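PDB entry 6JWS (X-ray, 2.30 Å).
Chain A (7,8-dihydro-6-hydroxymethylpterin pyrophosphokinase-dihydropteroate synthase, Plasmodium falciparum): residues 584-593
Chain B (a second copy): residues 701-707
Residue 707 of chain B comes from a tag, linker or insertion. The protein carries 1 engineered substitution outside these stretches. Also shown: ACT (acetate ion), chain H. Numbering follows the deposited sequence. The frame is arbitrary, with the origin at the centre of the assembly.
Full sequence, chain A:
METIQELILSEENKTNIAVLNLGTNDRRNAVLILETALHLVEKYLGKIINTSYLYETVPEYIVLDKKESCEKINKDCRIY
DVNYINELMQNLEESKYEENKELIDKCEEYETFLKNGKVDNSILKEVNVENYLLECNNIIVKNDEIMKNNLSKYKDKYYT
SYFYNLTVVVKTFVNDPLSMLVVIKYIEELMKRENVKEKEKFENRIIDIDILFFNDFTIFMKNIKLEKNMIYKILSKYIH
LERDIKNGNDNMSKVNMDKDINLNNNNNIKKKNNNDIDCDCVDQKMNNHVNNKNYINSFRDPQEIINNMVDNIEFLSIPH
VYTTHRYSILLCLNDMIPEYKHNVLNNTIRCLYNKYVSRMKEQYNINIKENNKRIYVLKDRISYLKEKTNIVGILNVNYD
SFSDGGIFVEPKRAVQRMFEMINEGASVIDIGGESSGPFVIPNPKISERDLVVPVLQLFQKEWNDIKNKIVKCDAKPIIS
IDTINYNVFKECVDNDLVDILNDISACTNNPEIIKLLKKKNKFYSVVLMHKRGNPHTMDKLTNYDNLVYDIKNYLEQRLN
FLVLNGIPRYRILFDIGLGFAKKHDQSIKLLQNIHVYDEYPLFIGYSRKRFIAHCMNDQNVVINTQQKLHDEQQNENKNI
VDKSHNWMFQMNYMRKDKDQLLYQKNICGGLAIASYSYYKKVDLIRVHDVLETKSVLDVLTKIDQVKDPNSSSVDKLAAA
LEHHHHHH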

# COMPACT_ATOMS: atom_id res chain seq x y z
N HIS A 584 -15.85 -12.82 -11.04
CA HIS A 584 -15.38 -12.03 -9.92
C HIS A 584 -13.89 -12.21 -9.67
O HIS A 584 -13.20 -11.22 -9.45
CB HIS A 584 -16.27 -12.24 -8.69
CG HIS A 584 -17.71 -12.01 -9.01
ND1 HIS A 584 -18.10 -11.15 -10.05
CD2 HIS A 584 -18.84 -12.51 -8.47
CE1 HIS A 584 -19.41 -11.14 -10.12
NE2 HIS A 584 -19.90 -11.97 -9.16
N ASP A 585 -13.41 -13.47 -9.71
CA ASP A 585 -12.00 -13.76 -9.46
C ASP A 585 -11.13 -13.15 -10.57
O ASP A 585 -10.02 -12.74 -10.30
CB ASP A 585 -11.69 -15.26 -9.27
CG ASP A 585 -12.20 -15.87 -7.96
OD1 ASP A 585 -12.46 -15.11 -6.98
OD2 ASP A 585 -12.37 -17.12 -7.92
N GLN A 586 -11.66 -13.07 -11.80
CA GLN A 586 -10.93 -12.48 -12.91
C GLN A 586 -10.86 -10.96 -12.76
O GLN A 586 -9.82 -10.36 -13.00
CB GLN A 586 -11.61 -12.88 -14.22
CG GLN A 586 -11.46 -14.36 -14.57
CD GLN A 586 -12.22 -14.72 -15.82
OE1 GLN A 586 -13.35 -14.28 -16.04
NE2 GLN A 586 -11.60 -15.54 -16.65
N SER A 587 -11.94 -10.34 -12.30
CA SER A 587 -11.95 -8.93 -11.94
C SER A 587 -10.88 -8.60 -10.89
O SER A 587 -10.08 -7.67 -11.09
CB SER A 587 -13.31 -8.53 -11.49
OG SER A 587 -14.19 -8.34 -12.58
N ILE A 588 -10.81 -9.39 -9.81
CA ILE A 588 -9.77 -9.31 -8.78
C ILE A 588 -8.37 -9.48 -9.37
O ILE A 588 -7.45 -8.71 -9.05
CB ILE A 588 -10.05 -10.29 -7.61
CG1 ILE A 588 -11.29 -9.86 -6.82
CG2 ILE A 588 -8.86 -10.43 -6.68
CD1 ILE A 588 -12.11 -11.04 -6.37
N LYS A 589 -8.20 -10.49 -10.23
CA LYS A 589 -6.91 -10.79 -10.83
C LYS A 589 -6.37 -9.60 -11.66
O LYS A 589 -5.18 -9.31 -11.66
CB LYS A 589 -7.12 -11.99 -11.76
CG LYS A 589 -6.04 -13.05 -11.77
CD LYS A 589 -4.95 -12.81 -12.74
CE LYS A 589 -4.04 -14.01 -12.82
NZ LYS A 589 -4.70 -15.12 -13.56
N LEU A 590 -7.26 -8.97 -12.42
CA LEU A 590 -6.92 -7.76 -13.15
C LEU A 590 -6.40 -6.68 -12.19
O LEU A 590 -5.35 -6.09 -12.43
CB LEU A 590 -8.16 -7.29 -13.93
CG LEU A 590 -8.51 -8.17 -15.14
CD1 LEU A 590 -9.83 -7.73 -15.77
CD2 LEU A 590 -7.38 -8.13 -16.16
N LEU A 591 -7.13 -6.45 -11.09
CA LEU A 591 -6.70 -5.48 -10.09
C LEU A 591 -5.34 -5.86 -9.52
O LEU A 591 -4.47 -5.01 -9.39
CB LEU A 591 -7.75 -5.39 -8.97
CG LEU A 591 -8.93 -4.48 -9.29
CD1 LEU A 591 -9.95 -4.52 -8.16
CD2 LEU A 591 -8.43 -3.06 -9.56
N GLN A 592 -5.15 -7.14 -9.18
CA GLN A 592 -3.90 -7.59 -8.61
C GLN A 592 -2.74 -7.30 -9.56
O GLN A 592 -1.61 -7.14 -9.12
CB GLN A 592 -3.95 -9.10 -8.35
CG GLN A 592 -4.86 -9.50 -7.20
CD GLN A 592 -4.95 -11.00 -7.07
OE1 GLN A 592 -4.82 -11.74 -8.04
NE2 GLN A 592 -5.15 -11.48 -5.84
N ASN A 593 -3.04 -7.24 -10.86
CA ASN A 593 -2.00 -7.18 -11.87
C ASN A 593 -2.08 -5.85 -12.61
O ASN A 593 -1.66 -5.74 -13.76
CB ASN A 593 -2.09 -8.37 -12.83
CG ASN A 593 -1.66 -9.64 -12.12
OD1 ASN A 593 -0.47 -9.86 -11.95
ND2 ASN A 593 -2.62 -10.44 -11.68
N THR B 701 -7.71 -7.85 1.72
CA THR B 701 -7.26 -9.22 1.92
C THR B 701 -7.42 -10.04 0.63
O THR B 701 -6.54 -10.84 0.29
CB THR B 701 -7.96 -9.88 3.12
OG1 THR B 701 -7.69 -9.11 4.30
CG2 THR B 701 -7.45 -11.28 3.38
N LYS B 702 -8.54 -9.85 -0.08
CA LYS B 702 -8.82 -10.59 -1.30
C LYS B 702 -7.83 -10.20 -2.39
O LYS B 702 -7.33 -11.07 -3.10
CB LYS B 702 -10.25 -10.38 -1.81
CG LYS B 702 -11.14 -11.59 -1.63
CD LYS B 702 -11.02 -12.62 -2.74
CE LYS B 702 -11.92 -13.82 -2.48
NZ LYS B 702 -11.61 -14.95 -3.38
N ILE B 703 -7.58 -8.90 -2.54
CA ILE B 703 -6.63 -8.46 -3.55
C ILE B 703 -5.25 -9.05 -3.26
O ILE B 703 -4.52 -9.38 -4.19
CB ILE B 703 -6.62 -6.92 -3.66
CG1 ILE B 703 -7.98 -6.40 -4.14
CG2 ILE B 703 -5.47 -6.46 -4.54
CD1 ILE B 703 -8.10 -4.89 -4.12
N ASP B 704 -4.92 -9.24 -1.96
CA ASP B 704 -3.60 -9.70 -1.56
C ASP B 704 -3.43 -11.21 -1.68
O ASP B 704 -2.30 -11.69 -1.65
CB ASP B 704 -3.29 -9.34 -0.11
CG ASP B 704 -2.32 -8.18 0.04
OD1 ASP B 704 -1.76 -7.73 -0.98
OD2 ASP B 704 -2.12 -7.75 1.19
N GLN B 705 -4.53 -11.97 -1.76
CA GLN B 705 -4.38 -13.42 -1.84
C GLN B 705 -4.19 -13.84 -3.30
O GLN B 705 -5.15 -14.11 -4.02
CB GLN B 705 -5.47 -14.17 -1.07
CG GLN B 705 -6.85 -14.09 -1.70
CD GLN B 705 -7.74 -15.27 -1.39
OE1 GLN B 705 -7.50 -16.03 -0.45
NE2 GLN B 705 -8.80 -15.42 -2.17
N VAL B 706 -2.92 -13.85 -3.73
CA VAL B 706 -2.57 -14.27 -5.08
C VAL B 706 -2.63 -15.79 -5.15
O VAL B 706 -2.17 -16.49 -4.25
CB VAL B 706 -1.19 -13.71 -5.50
CG1 VAL B 706 -1.28 -12.23 -5.85
CG2 VAL B 706 -0.13 -13.92 -4.42
N LYS B 707 -3.26 -16.31 -6.22
CA LYS B 707 -3.33 -17.75 -6.40
C LYS B 707 -1.92 -18.34 -6.61
O LYS B 707 -1.54 -19.26 -5.90
CB LYS B 707 -4.37 -18.12 -7.46
CG LYS B 707 -5.27 -19.29 -7.07
CD LYS B 707 -6.42 -19.53 -8.03
CE LYS B 707 -6.93 -20.96 -8.02
NZ LYS B 707 -5.94 -21.91 -8.58
C ACT H . -8.25 -16.78 -15.47
O ACT H . -9.04 -17.36 -14.70
OXT ACT H . -8.48 -16.61 -16.67
CH3 ACT H . -6.94 -16.28 -14.91

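A helix in one copy of the protein meets the last turn of a helix in the other, and A:Gln592 bonds to two carbonyls of the chain B backbone there. In chain A, residues 584-592 are helical, with regular i to i+4 bonds such as A:Gln592 N to A:Ile588 O at 2.8 Å. In chain B a helix that began earlier in the chain gives way to an extended path by B:Val706. The backbones come nearest at A:Gln592 and B:Ile703, whose CA atoms lie 5.8 Å apart, and the two stretches together bury 329 Å².

A:Gln592 covers the most surface. Its CA-to-CB bond points sideways, yet an m, t side chain carries the amide to the chain B backbone. There A:Gln592 NE2 donates to B:Ile703 O at 2.7 Å, with an N-H...O angle of 145°, and more weakly to B:Gln705 O at 3.2 Å. An amide nitrogen has two hydrogens to give, and here both acceptors are carbonyls near the helix end, neither of them taken up by a backbone bond within the stretch. The rule is economical: one glutamine can bind two carbonyls of the partner through main-chain atoms, so the pairing depends on the path of the backbone more than on the side chains of the residues it bonds. The aliphatic part of the same residue is not idle, since A:Gln592 CG packs 4.1 Å from B:Ile703 CG2. Beside the amide, B:Val706 CG1 lies 3.9 Å from A:Gln592 NE2, a van der Waals neighbour to the polar group.

B:Ile703, next in covered area, therefore serves twice, its carbonyl accepting the shorter bond while its side chain supplies apolar surface. In the m, t rotamer its CD1 reaches A:Leu591 CD1 at 4.5 Å, a loose but wholly apolar contact. A:Ile588, one turn before A:Gln592, points toward chain B and sets its CG2 4.3 Å from B:Ile703 CA. A:Ile588 and A:Leu591 are buried, and with the stem of A:Gln592 they make a greasy strip at spacings of three and four residues, as a helix face should.

B:Lys702 extends that strip into charged territory. Its CB leaves sideways, but the long chain comes nearer to helix A: B:Lys702 CD lies 4.1 Å from A:Ile588 CD1, methylene against methyl, and beyond it B:Lys702 NZ stands 3.7 Å from A:Asp585 OD1. That is a long salt bridge, looser than a tight ion pair, and OD1 is also hydrogen-bonded elsewhere in the structure. Lysine suits such an edge because its hydrocarbon length can cover an isoleucine before its charge meets an acid.

The helix A face puts an apolar middle between two polar ends: acid at A:Asp585, hydrocarbon at A:Ile588 and A:Leu591, amide at A:Gln592. The next residue, A:Asn593, leaves helical geometry and turns its ND2 back to A:Lys589 O at 2.8 Å, a bond within its own stretch, while its neighbour A:Gln592 bonds to the partner.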